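Local coordinates for FEZ-1 protein (Fluoribacter gormanii, PDB 5WCK) that is a monomeric subclass B3 metallo-beta-lactamase with two zinc ions at its metal centre, and probably hydrolyses beta-lactam antibiotics, at residues A[25-30]-A[40-45]; A[208-213]-A[235-240]. The protein carries 2 engineered substitutions. All blocks are in the same frame, centred on the assembly; numbering follows the deposited sequence.

Interaction 1 (A[25-30]-A[40-45]); sequences LASYLI and NSDLEA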
loop_
_atom_site.group_PDB
_atom_site.type_symbol
_atom_site.label_atom_id
_atom_site.label_comp_id
_atom_site.label_asym_id
_atom_site.label_seq_id
_atom_site.Cartn_x
_atom_site.Cartn_y
_atom_site.Cartn_z
ATOM N N LEU A 25 -4.631 0.438 9.058
ATOM C CA LEU A 25 -4.363 -0.251 7.809
ATOM C C LEU A 25 -5.236 0.378 6.717
ATOM O O LEU A 25 -6.474 0.468 6.874
ATOM C CB LEU A 25 -4.660 -1.744 7.986
ATOM C CG LEU A 25 -3.948 -2.403 9.158
ATOM C CD1 LEU A 25 -4.325 -3.875 9.295
ATOM C CD2 LEU A 25 -2.443 -2.213 9.055
ATOM N N ALA A 26 -4.581 0.910 5.677
ATOM C CA ALA A 26 -5.236 1.724 4.629
ATOM C C ALA A 26 -5.558 0.868 3.407
ATOM O O ALA A 26 -4.689 0.154 2.919
ATOM C CB ALA A 26 -4.340 2.856 4.206
ATOM N N SER A 27 -6.804 0.962 2.929
ATOM C CA SER A 27 -7.262 0.257 1.735
ATOM C C SER A 27 -7.976 1.255 0.830
ATOM O O SER A 27 -8.589 2.230 1.309
ATOM C CB SER A 27 -8.188 -0.887 2.068
ATOM O OG SER A 27 -7.505 -1.867 2.816
ATOM N N TYR A 28 -7.904 1.001 -0.481
ATOM C CA TYR A 28 -8.355 1.943 -1.475
ATOM C C TYR A 28 -9.224 1.222 -2.501
ATOM O O TYR A 28 -8.950 0.080 -2.870
ATOM C CB TYR A 28 -7.155 2.615 -2.158
ATOM C CG TYR A 28 -6.244 3.309 -1.179
ATOM C CD1 TYR A 28 -6.509 4.609 -0.779
ATOM C CD2 TYR A 28 -5.200 2.647 -0.563
ATOM C CE1 TYR A 28 -5.727 5.236 0.181
ATOM C CE2 TYR A 28 -4.394 3.259 0.382
ATOM C CZ TYR A 28 -4.656 4.572 0.758
ATOM O OH TYR A 28 -3.903 5.249 1.682
ATOM N N LEU A 29 -10.271 1.902 -2.958
ATOM C CA LEU A 29 -11.175 1.393 -3.982
ATOM C C LEU A 29 -11.140 2.351 -5.167
ATOM O O LEU A 29 -11.331 3.550 -5.000
ATOM C CB LEU A 29 -12.608 1.289 -3.443
ATOM C CG LEU A 29 -13.587 0.555 -4.357
ATOM C CD1 LEU A 29 -13.360 -0.951 -4.306
ATOM C CD2 LEU A 29 -15.029 0.888 -4.017
ATOM N N ILE A 30 -10.872 1.804 -6.355
ATOM C CA ILE A 30 -10.881 2.595 -7.587
ATOM C C ILE A 30 -12.089 2.085 -8.375
ATOM O O ILE A 30 -12.160 0.906 -8.702
ATOM C CB ILE A 30 -9.559 2.478 -8.369
ATOM C CG1 ILE A 30 -8.357 3.040 -7.606
ATOM C CG2 ILE A 30 -9.682 3.202 -9.696
ATOM C CD1 ILE A 30 -7.738 2.140 -6.599
ATOM N N ASN A 40 -5.067 -3.439 -0.905
ATOM C CA ASN A 40 -4.823 -3.890 0.494
ATOM C C ASN A 40 -6.025 -4.658 1.066
ATOM O O ASN A 40 -7.036 -4.071 1.238
ATOM C CB ASN A 40 -4.232 -2.815 1.410
ATOM C CG ASN A 40 -2.892 -2.317 0.913
ATOM O OD1 ASN A 40 -2.058 -3.086 0.515
ATOM N ND2 ASN A 40 -2.682 -1.016 0.969
ATOM N N SER A 41 -5.817 -5.934 1.387
ATOM C CA SER A 41 -6.871 -6.806 1.965
ATOM C C SER A 41 -6.794 -6.782 3.498
ATOM O O SER A 41 -7.716 -7.243 4.118
ATOM C CB SER A 41 -6.726 -8.193 1.438
ATOM O OG SER A 41 -5.404 -8.622 1.648
ATOM N N ASP A 42 -5.701 -6.242 4.043
ATOM C CA ASP A 42 -5.559 -6.040 5.492
ATOM C C ASP A 42 -5.625 -7.384 6.231
ATOM O O ASP A 42 -5.244 -8.418 5.706
ATOM C CB ASP A 42 -6.549 -4.983 5.963
ATOM C CG ASP A 42 -6.467 -3.670 5.202
ATOM O OD1 ASP A 42 -5.421 -3.443 4.556
ATOM O OD2 ASP A 42 -7.440 -2.889 5.282
ATOM N N LEU A 43 -6.034 -7.347 7.502
ATOM C CA LEU A 43 -6.146 -8.595 8.279
ATOM C C LEU A 43 -7.423 -9.339 7.863
ATOM O O LEU A 43 -8.381 -8.717 7.382
ATOM C CB LEU A 43 -6.212 -8.253 9.767
ATOM C CG LEU A 43 -5.077 -7.404 10.315
ATOM C CD1 LEU A 43 -5.359 -7.028 11.762
ATOM C CD2 LEU A 43 -3.749 -8.114 10.174
ATOM N N GLU A 44 -7.462 -10.654 8.120
ATOM C CA GLU A 44 -8.684 -11.426 7.868
ATOM C C GLU A 44 -9.890 -10.761 8.537
ATOM O O GLU A 44 -10.977 -10.684 7.946
ATOM C CB GLU A 44 -8.533 -12.860 8.370
ATOM C CG GLU A 44 -7.675 -13.725 7.489
ATOM C CD GLU A 44 -7.692 -15.187 7.909
ATOM O OE1 GLU A 44 -6.748 -15.926 7.559
ATOM O OE2 GLU A 44 -8.639 -15.569 8.623
ATOM N N ALA A 45 -9.704 -10.279 9.783
ATOM C CA ALA A 45 -10.764 -9.598 10.541
ATOM C C ALA A 45 -11.253 -8.318 9.849
ATOM O O ALA A 45 -12.344 -7.845 10.136
ATOM C CB ALA A 45 -10.260 -9.287 11.932
HETATM O O HOH W 1 -3.238 -1.730 4.417
#
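From the loop after strand 35-39, Asn40 leans onto the Ala26 carbonyl and Asp42 onto the side chains of Ser27 and Leu25, while Ser27 reaches back between them. Ser27 OG, beside its own backbone N (chi1 -64°), lies 2.7 Å from Asp42 OD2 and 2.8 Å from Asn40 O; its single proton can serve only one of the two at a time. The Asn40 amide crosses to Ala26: ND2 donates to Ala26 O at 3.0 Å, nearly along the C=O axis (162°) and close to the plane of the amide. Asn40 OD1 accepts a hydrogen bond from the backbone N of Ser70, so both ends of the amide are held and its rotation is fixed. Water 1 sits 2.8 Å from both Ala26 O and Asp42 OD1, placed to donate to each, though other acceptors compete for its protons. Leu25 presses its CB against Asp42 CG and crosses Leu43 at about a right angle, its CD1 3.7 Å from Leu43 CG. Leu25 also touches Asp75 and His215, and Asn40 touches His76, all three ligands of one zinc. This buried join between the turn leading into strand 28-32 and the loop before helix 47-56 thus forms part of the second shell of the metal site in the metallo-beta-lactamase fold.

Interaction 2 (A[208-213]-A[235-240]); sequences CDIFLG and PFVDPT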
loop_
_atom_site.group_PDB
_atom_site.type_symbol
_atom_site.label_atom_id
_atom_site.label_comp_id
_atom_site.label_asym_id
_atom_site.label_seq_id
_atom_site.Cartn_x
_atom_site.Cartn_y
_atom_site.Cartn_z
ATOM N N CYS A 208 4.277 14.141 -6.576
ATOM C CA CYS A 208 3.384 13.639 -5.517
ATOM C C CYS A 208 2.449 14.776 -5.103
ATOM O O CYS A 208 2.861 15.669 -4.366
ATOM C CB CYS A 208 4.212 13.153 -4.348
ATOM S SG CYS A 208 3.188 12.379 -3.065
ATOM N N ASP A 209 1.213 14.721 -5.586
ATOM C CA ASP A 209 0.202 15.739 -5.263
ATOM C C ASP A 209 -0.727 15.198 -4.167
ATOM O O ASP A 209 -0.874 15.819 -3.117
ATOM C CB ASP A 209 -0.607 16.186 -6.485
ATOM C CG ASP A 209 0.248 16.728 -7.626
ATOM O OD1 ASP A 209 1.060 17.618 -7.359
ATOM O OD2 ASP A 209 0.146 16.201 -8.728
ATOM N N ILE A 210 -1.332 14.034 -4.394
ATOM C CA ILE A 210 -2.242 13.421 -3.426
ATOM C C ILE A 210 -1.463 12.318 -2.707
ATOM O O ILE A 210 -1.065 11.323 -3.297
ATOM C CB ILE A 210 -3.538 12.937 -4.086
ATOM C CG1 ILE A 210 -4.365 14.143 -4.553
ATOM C CG2 ILE A 210 -4.360 12.055 -3.132
ATOM C CD1 ILE A 210 -5.497 13.797 -5.451
ATOM N N PHE A 211 -1.162 12.604 -1.453
ATOM C CA PHE A 211 -0.198 11.895 -0.638
ATOM C C PHE A 211 -0.901 10.816 0.181
ATOM O O PHE A 211 -1.663 11.137 1.079
ATOM C CB PHE A 211 0.526 12.915 0.243
ATOM C CG PHE A 211 1.383 12.362 1.350
ATOM C CD1 PHE A 211 2.005 11.126 1.271
ATOM C CD2 PHE A 211 1.545 13.099 2.503
ATOM C CE1 PHE A 211 2.777 10.655 2.327
ATOM C CE2 PHE A 211 2.292 12.621 3.567
ATOM C CZ PHE A 211 2.903 11.402 3.475
ATOM N N LEU A 212 -0.648 9.550 -0.151
ATOM C CA LEU A 212 -1.309 8.419 0.525
ATOM C C LEU A 212 -0.252 7.373 0.887
ATOM O O LEU A 212 0.960 7.517 0.547
ATOM C CB LEU A 212 -2.384 7.836 -0.400
ATOM C CG LEU A 212 -3.463 8.817 -0.853
ATOM C CD1 LEU A 212 -4.309 8.212 -1.968
ATOM C CD2 LEU A 212 -4.346 9.228 0.319
ATOM N N GLY A 213 -0.702 6.314 1.566
ATOM C CA GLY A 213 0.206 5.294 2.032
ATOM C C GLY A 213 -0.513 4.065 2.533
ATOM O O GLY A 213 -1.734 4.002 2.605
ATOM N N PRO A 235 -8.031 18.425 1.285
ATOM C CA PRO A 235 -6.888 18.315 2.181
ATOM C C PRO A 235 -5.948 17.133 1.887
ATOM O O PRO A 235 -4.830 17.126 2.417
ATOM C CB PRO A 235 -7.510 18.118 3.568
ATOM C CG PRO A 235 -8.894 17.590 3.290
ATOM C CD PRO A 235 -9.309 18.205 1.974
ATOM N N PHE A 236 -6.380 16.212 1.008
ATOM C CA PHE A 236 -5.525 15.092 0.631
ATOM C C PHE A 236 -4.563 15.531 -0.478
ATOM O O PHE A 236 -3.634 14.812 -0.773
ATOM C CB PHE A 236 -6.350 13.858 0.274
ATOM C CG PHE A 236 -7.010 13.280 1.499
ATOM C CD1 PHE A 236 -6.305 12.455 2.351
ATOM C CD2 PHE A 236 -8.284 13.684 1.872
ATOM C CE1 PHE A 236 -6.872 11.990 3.530
ATOM C CE2 PHE A 236 -8.856 13.208 3.038
ATOM C CZ PHE A 236 -8.147 12.381 3.872
ATOM N N VAL A 237 -4.768 16.712 -1.062
ATOM C CA VAL A 237 -3.735 17.341 -1.922
ATOM C C VAL A 237 -2.712 17.963 -0.980
ATOM O O VAL A 237 -2.975 18.980 -0.332
ATOM C CB VAL A 237 -4.331 18.375 -2.905
ATOM C CG1 VAL A 237 -3.244 19.094 -3.704
ATOM C CG2 VAL A 237 -5.339 17.738 -3.822
ATOM N N ASP A 238 -1.549 17.298 -0.874
ATOM C CA ASP A 238 -0.560 17.666 0.129
ATOM C C ASP A 238 0.835 17.381 -0.410
ATOM O O ASP A 238 1.564 16.556 0.130
ATOM C CB ASP A 238 -0.788 16.895 1.428
ATOM C CG ASP A 238 0.121 17.283 2.584
ATOM O OD1 ASP A 238 0.709 18.403 2.557
ATOM O OD2 ASP A 238 0.251 16.456 3.525
ATOM N N PRO A 239 1.269 18.086 -1.463
ATOM C CA PRO A 239 2.610 17.881 -2.013
ATOM C C PRO A 239 3.751 18.191 -1.037
ATOM O O PRO A 239 4.801 17.525 -1.085
ATOM C CB PRO A 239 2.651 18.802 -3.239
ATOM C CG PRO A 239 1.584 19.837 -2.952
ATOM C CD PRO A 239 0.505 19.076 -2.231
ATOM N N THR A 240 3.569 19.200 -0.164
ATOM C CA THR A 240 4.600 19.537 0.788
ATOM C C THR A 240 4.738 18.409 1.814
ATOM O O THR A 240 5.854 17.988 2.127
ATOM C CB THR A 240 4.329 20.885 1.466
ATOM O OG1 THR A 240 4.298 21.877 0.435
ATOM C CG2 THR A 240 5.380 21.226 2.501
HETATM O O HOH W 2 5.953 17.034 -3.649
HETATM O O HOH W 3 -2.806 13.496 1.555
#
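Phe236 O is gripped by two hydrogen bonds, one of them weak, and a CA-H...O contact. Water 3 donates to it at 2.8 Å, Phe211 N gives the weak hydrogen bond at 3.4 Å, and the CA-H of Ile210 adds a contact of 3.3 Å between Ile210 CA and Phe236 O. Water 3 also donates to Phe211 O, linking the two segments once more. The stronger direct bond runs from Asp238 N to Asp209 O, 2.8 Å long and nearly along the C=O axis (172°). Together these two backbone bonds flank Ile210 and Val237, which form an antiparallel, non-hydrogen-bonded pair, a lone bridge that adds Val237 beside strand 210-213, an outermost strand of its sheet. Their side chains cross obliquely, with Ile210 CG1 3.8 Å from Val237 CG2. Beyond the pair, Phe236 rests its CB against Ile210 CG2 and meets Leu212 CD2 with its ring atom CD1. Asp238, CG anti to the backbone N (chi1 -175°), lies alongside Phe211 and points the same way; OD2 comes to the edge of that ring, in its plane, 3.7 Å from Phe211 CD2, with carboxylate and ring planes 51° apart. The same OD2 forms a salt bridge with Lys224, while OD1 accepts the backbone N of Gly241, making Asp238 the N-cap of helix 239-262. Pro239 follows in the first turn, its CA 3.2 Å from Cys208 O, and the Cys208-Cys242 disulfide ties the start of the 208-213 segment to this turn covalently. The chemistry is thus mainly backbone polar pairing with an apolar margin: two backbone hydrogen bonds and a bridging water set the register, and the carboxylate, whose negative charge Lys224 and the helix N-terminus would probably stabilise, caps the start of the helix.

Both segments of interaction 1 precede those of interaction 2 in the chain, and the centres of the two contacts lie 19 Å apart. Each belongs to a different sheet: strands 28-32 and 35-39 run in the seven-stranded one, strand 210-213 at the margin of the five-stranded one. The two meet where these sheets face each other, as in the layered alpha-beta/beta-alpha fold of this superfamily. There Tyr28 OH probably hydrogen-bonds to Gly213 O at 2.7 Å, and Ala26 CB packs on the same carbonyl. Leu25 lies at the metal site at the start of 25-30, while 208-213 leads toward it, reaching the zinc ligand His215 just after Gly213; residues 235-240 lead away into helix 239-262.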